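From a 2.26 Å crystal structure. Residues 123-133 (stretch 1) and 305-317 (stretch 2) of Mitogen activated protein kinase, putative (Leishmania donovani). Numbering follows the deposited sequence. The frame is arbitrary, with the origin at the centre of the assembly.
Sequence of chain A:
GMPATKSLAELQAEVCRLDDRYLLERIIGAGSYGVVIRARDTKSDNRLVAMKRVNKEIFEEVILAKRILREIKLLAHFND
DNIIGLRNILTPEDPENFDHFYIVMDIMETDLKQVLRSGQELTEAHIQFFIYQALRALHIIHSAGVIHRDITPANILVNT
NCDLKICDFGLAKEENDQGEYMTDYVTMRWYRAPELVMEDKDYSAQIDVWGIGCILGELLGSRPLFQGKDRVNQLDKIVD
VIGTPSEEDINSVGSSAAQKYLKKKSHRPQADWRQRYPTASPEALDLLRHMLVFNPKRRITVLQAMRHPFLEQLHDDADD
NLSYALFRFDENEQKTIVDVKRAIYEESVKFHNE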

# COMPACT_ATOMS: atom_id res chain seq x y z
N THR A 123 -5.67 -19.64 -9.01
CA THR A 123 -6.95 -20.25 -8.66
C THR A 123 -7.70 -19.37 -7.67
O THR A 123 -7.15 -18.41 -7.13
CB THR A 123 -6.76 -21.65 -8.05
OG1 THR A 123 -5.92 -21.55 -6.88
CG2 THR A 123 -6.11 -22.58 -9.05
N GLU A 124 -8.97 -19.70 -7.44
CA GLU A 124 -9.77 -18.98 -6.45
C GLU A 124 -9.20 -19.21 -5.05
O GLU A 124 -9.28 -18.35 -4.19
CB GLU A 124 -11.24 -19.41 -6.51
CG GLU A 124 -11.96 -18.98 -7.78
CD GLU A 124 -13.12 -18.04 -7.50
OE1 GLU A 124 -13.66 -18.08 -6.37
OE2 GLU A 124 -13.50 -17.27 -8.41
N ALA A 125 -8.63 -20.39 -4.85
CA ALA A 125 -7.99 -20.73 -3.58
C ALA A 125 -6.77 -19.84 -3.33
O ALA A 125 -6.51 -19.44 -2.20
CB ALA A 125 -7.58 -22.20 -3.56
N HIS A 126 -6.04 -19.53 -4.40
CA HIS A 126 -4.91 -18.61 -4.32
C HIS A 126 -5.37 -17.22 -3.92
O HIS A 126 -4.78 -16.57 -3.06
CB HIS A 126 -4.16 -18.55 -5.66
CG HIS A 126 -3.33 -19.76 -5.95
ND1 HIS A 126 -3.21 -20.30 -7.21
CD2 HIS A 126 -2.57 -20.54 -5.14
CE1 HIS A 126 -2.42 -21.35 -7.17
NE2 HIS A 126 -2.01 -21.52 -5.92
N ILE A 127 -6.44 -16.76 -4.57
CA ILE A 127 -6.98 -15.42 -4.34
C ILE A 127 -7.54 -15.29 -2.93
O ILE A 127 -7.33 -14.27 -2.27
CB ILE A 127 -8.07 -15.08 -5.37
CG1 ILE A 127 -7.51 -15.20 -6.79
CG2 ILE A 127 -8.62 -13.69 -5.13
CD1 ILE A 127 -8.56 -15.09 -7.87
N GLN A 128 -8.25 -16.32 -2.48
CA GLN A 128 -8.83 -16.34 -1.14
C GLN A 128 -7.77 -16.12 -0.06
O GLN A 128 -7.96 -15.34 0.86
CB GLN A 128 -9.55 -17.66 -0.88
CG GLN A 128 -10.90 -17.77 -1.56
CD GLN A 128 -11.43 -19.20 -1.58
OE1 GLN A 128 -10.68 -20.15 -1.38
NE2 GLN A 128 -12.73 -19.34 -1.82
N PHE A 129 -6.64 -16.82 -0.20
CA PHE A 129 -5.56 -16.73 0.77
C PHE A 129 -4.87 -15.36 0.69
O PHE A 129 -4.48 -14.80 1.72
CB PHE A 129 -4.55 -17.85 0.55
CG PHE A 129 -3.55 -18.00 1.66
CD1 PHE A 129 -3.95 -17.90 2.98
CD2 PHE A 129 -2.21 -18.25 1.38
CE1 PHE A 129 -3.03 -18.04 4.01
CE2 PHE A 129 -1.29 -18.39 2.41
CZ PHE A 129 -1.70 -18.28 3.72
N PHE A 130 -4.72 -14.84 -0.52
CA PHE A 130 -4.16 -13.51 -0.72
C PHE A 130 -5.03 -12.44 -0.07
O PHE A 130 -4.54 -11.60 0.69
CB PHE A 130 -4.00 -13.21 -2.21
CG PHE A 130 -2.79 -13.83 -2.84
CD1 PHE A 130 -1.68 -14.16 -2.07
CD2 PHE A 130 -2.75 -14.08 -4.20
CE1 PHE A 130 -0.56 -14.73 -2.65
CE2 PHE A 130 -1.63 -14.65 -4.78
CZ PHE A 130 -0.54 -14.98 -4.00
N ILE A 131 -6.32 -12.47 -0.38
CA ILE A 131 -7.26 -11.45 0.08
C ILE A 131 -7.42 -11.46 1.60
O ILE A 131 -7.42 -10.40 2.23
CB ILE A 131 -8.64 -11.63 -0.58
CG1 ILE A 131 -8.55 -11.33 -2.08
CG2 ILE A 131 -9.67 -10.73 0.07
CD1 ILE A 131 -8.04 -9.93 -2.39
N TYR A 132 -7.55 -12.65 2.19
CA TYR A 132 -7.73 -12.75 3.63
C TYR A 132 -6.50 -12.23 4.39
O TYR A 132 -6.64 -11.54 5.40
CB TYR A 132 -8.03 -14.18 4.06
CG TYR A 132 -8.30 -14.31 5.54
CD1 TYR A 132 -9.55 -14.01 6.06
CD2 TYR A 132 -7.31 -14.73 6.42
CE1 TYR A 132 -9.81 -14.11 7.41
CE2 TYR A 132 -7.56 -14.84 7.77
CZ TYR A 132 -8.81 -14.53 8.26
OH TYR A 132 -9.06 -14.64 9.61
N GLN A 133 -5.32 -12.57 3.90
CA GLN A 133 -4.08 -12.12 4.52
C GLN A 133 -3.96 -10.60 4.45
O GLN A 133 -3.50 -9.97 5.40
CB GLN A 133 -2.87 -12.77 3.84
CG GLN A 133 -2.60 -14.20 4.27
CD GLN A 133 -1.45 -14.82 3.50
OE1 GLN A 133 -0.37 -15.03 4.05
NE2 GLN A 133 -1.68 -15.13 2.23
N ALA A 305 -15.60 -8.02 5.66
CA ALA A 305 -14.95 -8.67 4.53
C ALA A 305 -14.26 -9.96 4.95
O ALA A 305 -14.25 -10.95 4.21
CB ALA A 305 -13.96 -7.73 3.87
N MET A 306 -13.69 -9.96 6.15
CA MET A 306 -13.04 -11.15 6.69
C MET A 306 -14.06 -12.23 7.04
O MET A 306 -13.73 -13.41 7.06
CB MET A 306 -12.21 -10.80 7.93
CG MET A 306 -10.98 -9.96 7.64
SD MET A 306 -9.94 -9.72 9.10
CE MET A 306 -11.05 -8.81 10.16
N ARG A 307 -15.29 -11.81 7.31
CA ARG A 307 -16.35 -12.75 7.68
C ARG A 307 -17.22 -13.11 6.47
O ARG A 307 -18.18 -13.87 6.60
CB ARG A 307 -17.23 -12.17 8.79
CG ARG A 307 -16.48 -11.82 10.06
CD ARG A 307 -17.43 -11.67 11.24
NE ARG A 307 -17.18 -10.45 12.01
CZ ARG A 307 -17.94 -9.36 11.94
NH1 ARG A 307 -19.00 -9.34 11.14
NH2 ARG A 307 -17.64 -8.30 12.67
N HIS A 308 -16.87 -12.58 5.31
CA HIS A 308 -17.59 -12.86 4.08
C HIS A 308 -17.46 -14.33 3.69
O HIS A 308 -16.40 -14.93 3.88
CB HIS A 308 -17.08 -11.96 2.95
CG HIS A 308 -17.94 -11.97 1.73
ND1 HIS A 308 -17.76 -12.86 0.69
CD2 HIS A 308 -18.99 -11.19 1.37
CE1 HIS A 308 -18.66 -12.63 -0.25
NE2 HIS A 308 -19.42 -11.63 0.14
N PRO A 309 -18.55 -14.92 3.17
CA PRO A 309 -18.59 -16.33 2.74
C PRO A 309 -17.48 -16.73 1.75
O PRO A 309 -17.19 -17.92 1.63
CB PRO A 309 -19.96 -16.44 2.07
CG PRO A 309 -20.80 -15.45 2.79
CD PRO A 309 -19.88 -14.29 3.10
N PHE A 310 -16.88 -15.76 1.06
CA PHE A 310 -15.82 -16.06 0.11
C PHE A 310 -14.55 -16.51 0.81
O PHE A 310 -13.70 -17.18 0.22
CB PHE A 310 -15.53 -14.83 -0.77
CG PHE A 310 -14.43 -15.04 -1.77
CD1 PHE A 310 -14.55 -15.99 -2.77
CD2 PHE A 310 -13.28 -14.27 -1.72
CE1 PHE A 310 -13.54 -16.18 -3.69
CE2 PHE A 310 -12.27 -14.45 -2.64
CZ PHE A 310 -12.40 -15.40 -3.63
N LEU A 311 -14.42 -16.15 2.09
CA LEU A 311 -13.22 -16.47 2.86
C LEU A 311 -13.53 -17.35 4.06
O LEU A 311 -12.79 -17.36 5.04
CB LEU A 311 -12.55 -15.18 3.34
CG LEU A 311 -12.27 -14.10 2.29
CD1 LEU A 311 -11.77 -12.83 2.96
CD2 LEU A 311 -11.28 -14.60 1.26
N GLU A 312 -14.63 -18.10 3.99
CA GLU A 312 -15.14 -18.84 5.14
C GLU A 312 -14.21 -19.96 5.63
O GLU A 312 -14.17 -20.26 6.82
CB GLU A 312 -16.52 -19.42 4.83
CG GLU A 312 -16.55 -20.43 3.69
CD GLU A 312 -17.96 -20.89 3.37
OE1 GLU A 312 -18.86 -20.69 4.20
OE2 GLU A 312 -18.16 -21.46 2.27
N GLN A 313 -13.47 -20.57 4.71
CA GLN A 313 -12.57 -21.66 5.07
C GLN A 313 -11.26 -21.15 5.66
O GLN A 313 -10.41 -21.94 6.09
CB GLN A 313 -12.28 -22.55 3.86
CG GLN A 313 -13.42 -23.48 3.47
CD GLN A 313 -13.07 -24.40 2.32
OE1 GLN A 313 -13.16 -25.62 2.43
NE2 GLN A 313 -12.66 -23.81 1.20
N LEU A 314 -11.11 -19.83 5.70
CA LEU A 314 -9.87 -19.22 6.16
C LEU A 314 -10.05 -18.41 7.44
O LEU A 314 -9.10 -18.23 8.21
CB LEU A 314 -9.28 -18.32 5.07
CG LEU A 314 -8.70 -19.03 3.84
CD1 LEU A 314 -8.52 -18.03 2.71
CD2 LEU A 314 -7.38 -19.69 4.19
N HIS A 315 -11.26 -17.91 7.67
CA HIS A 315 -11.51 -17.00 8.78
C HIS A 315 -11.42 -17.70 10.14
O HIS A 315 -11.99 -18.77 10.34
CB HIS A 315 -12.87 -16.33 8.64
CG HIS A 315 -13.14 -15.30 9.70
ND1 HIS A 315 -12.32 -14.22 9.91
CD2 HIS A 315 -14.15 -15.20 10.60
CE1 HIS A 315 -12.80 -13.49 10.90
NE2 HIS A 315 -13.91 -14.06 11.34
N ASP A 316 -10.70 -17.07 11.06
CA ASP A 316 -10.54 -17.58 12.42
C ASP A 316 -10.97 -16.51 13.42
O ASP A 316 -10.46 -15.39 13.39
CB ASP A 316 -9.09 -18.02 12.66
CG ASP A 316 -8.92 -18.78 13.96
OD1 ASP A 316 -9.92 -19.00 14.68
OD2 ASP A 316 -7.77 -19.18 14.27
N ASP A 317 -11.90 -16.87 14.30
CA ASP A 317 -12.44 -15.94 15.29
C ASP A 317 -11.35 -15.36 16.18
O ASP A 317 -10.48 -16.08 16.67
CB ASP A 317 -13.50 -16.63 16.14
CG ASP A 317 -14.60 -17.26 15.32
OD1 ASP A 317 -15.14 -16.58 14.42
OD2 ASP A 317 -14.93 -18.44 15.57

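A regular helix, E124 to Q133, packs against a chain that leaves the end of another helix at M306, passes through a short 3-10 segment at P309 and F310, and continues as irregular backbone. The contact is long-range in sequence, and it buries 608 Å² counted over both sides. The backbones come near at Q128 and L311, with CA atoms 5.9 Å apart, and at Y132 and M306, 6.3 Å apart. Q128 and Y132 lie one helical turn apart, so a single stripe of the helix carries most of the contact, with E124 extending it by another turn.

The helix starts cleanly. T123, at the N-cap with chi1 p, accepts from H126 N through OG1 at 3.2 Å, while T123 N gives a hydrogen bond to H126 ND1 at 3.1 Å.

Y132 is the residue most covered by the other stretch. Its CA-to-CB bond points toward that stretch, and the t rotamer lays the ring along it. L314 O sits over one face of the ring, 3.7 Å from Y132 CZ, while L311 CD1, 4.0 Å from Y132 CD1, lies near the ring plane at the edge. The ring edge thus meets aliphatic carbon, one face meets a carbonyl oxygen, and the hydroxyl at its end takes a hydrogen bond: D316 N donates to Y132 OH at 3.3 Å, so the hydroxyl is paired with the backbone rather than with the carboxylate of D316. The rings of Y132 and H315 meet rim to rim, their planes at 74°.

F310 is the counterpart from the second stretch. Its CA-to-CB bond points sideways, but the t rotamer brings the ring to the helix. Q128, m then t, lays its CG over the face of that ring, 3.8 Å from the centroid, a CH-pi contact made by the aliphatic part of an amide side chain. The extended chain also carries Q128 NE2 to 3.1 Å from F310 O. At the ring edge, E124 OE1 comes within 3.3 Å of F310 CE1, a sensible place for a carboxylate because the edge of a phenyl ring carries its slightly positive hydrogens.

L311, m,t, fills the space between these aromatics. It reaches I131 CG2 with its CD1 at 4.1 Å, and its CD2 lies 3.4 Å from Q128 O. L314, with the same m,t rotamer, packs beside it toward F129. Its CA-to-CB bond points toward the helix, and CD1 lies 3.3 Å from Q128 O and 4.1 Å from Y132 CB; its CD2 is 4.1 Å from F129 CD1. Leucine methyls thus pack beside Q128 O and against neighbouring side chains, while the rings of Y132 and F310 each use a face and an edge.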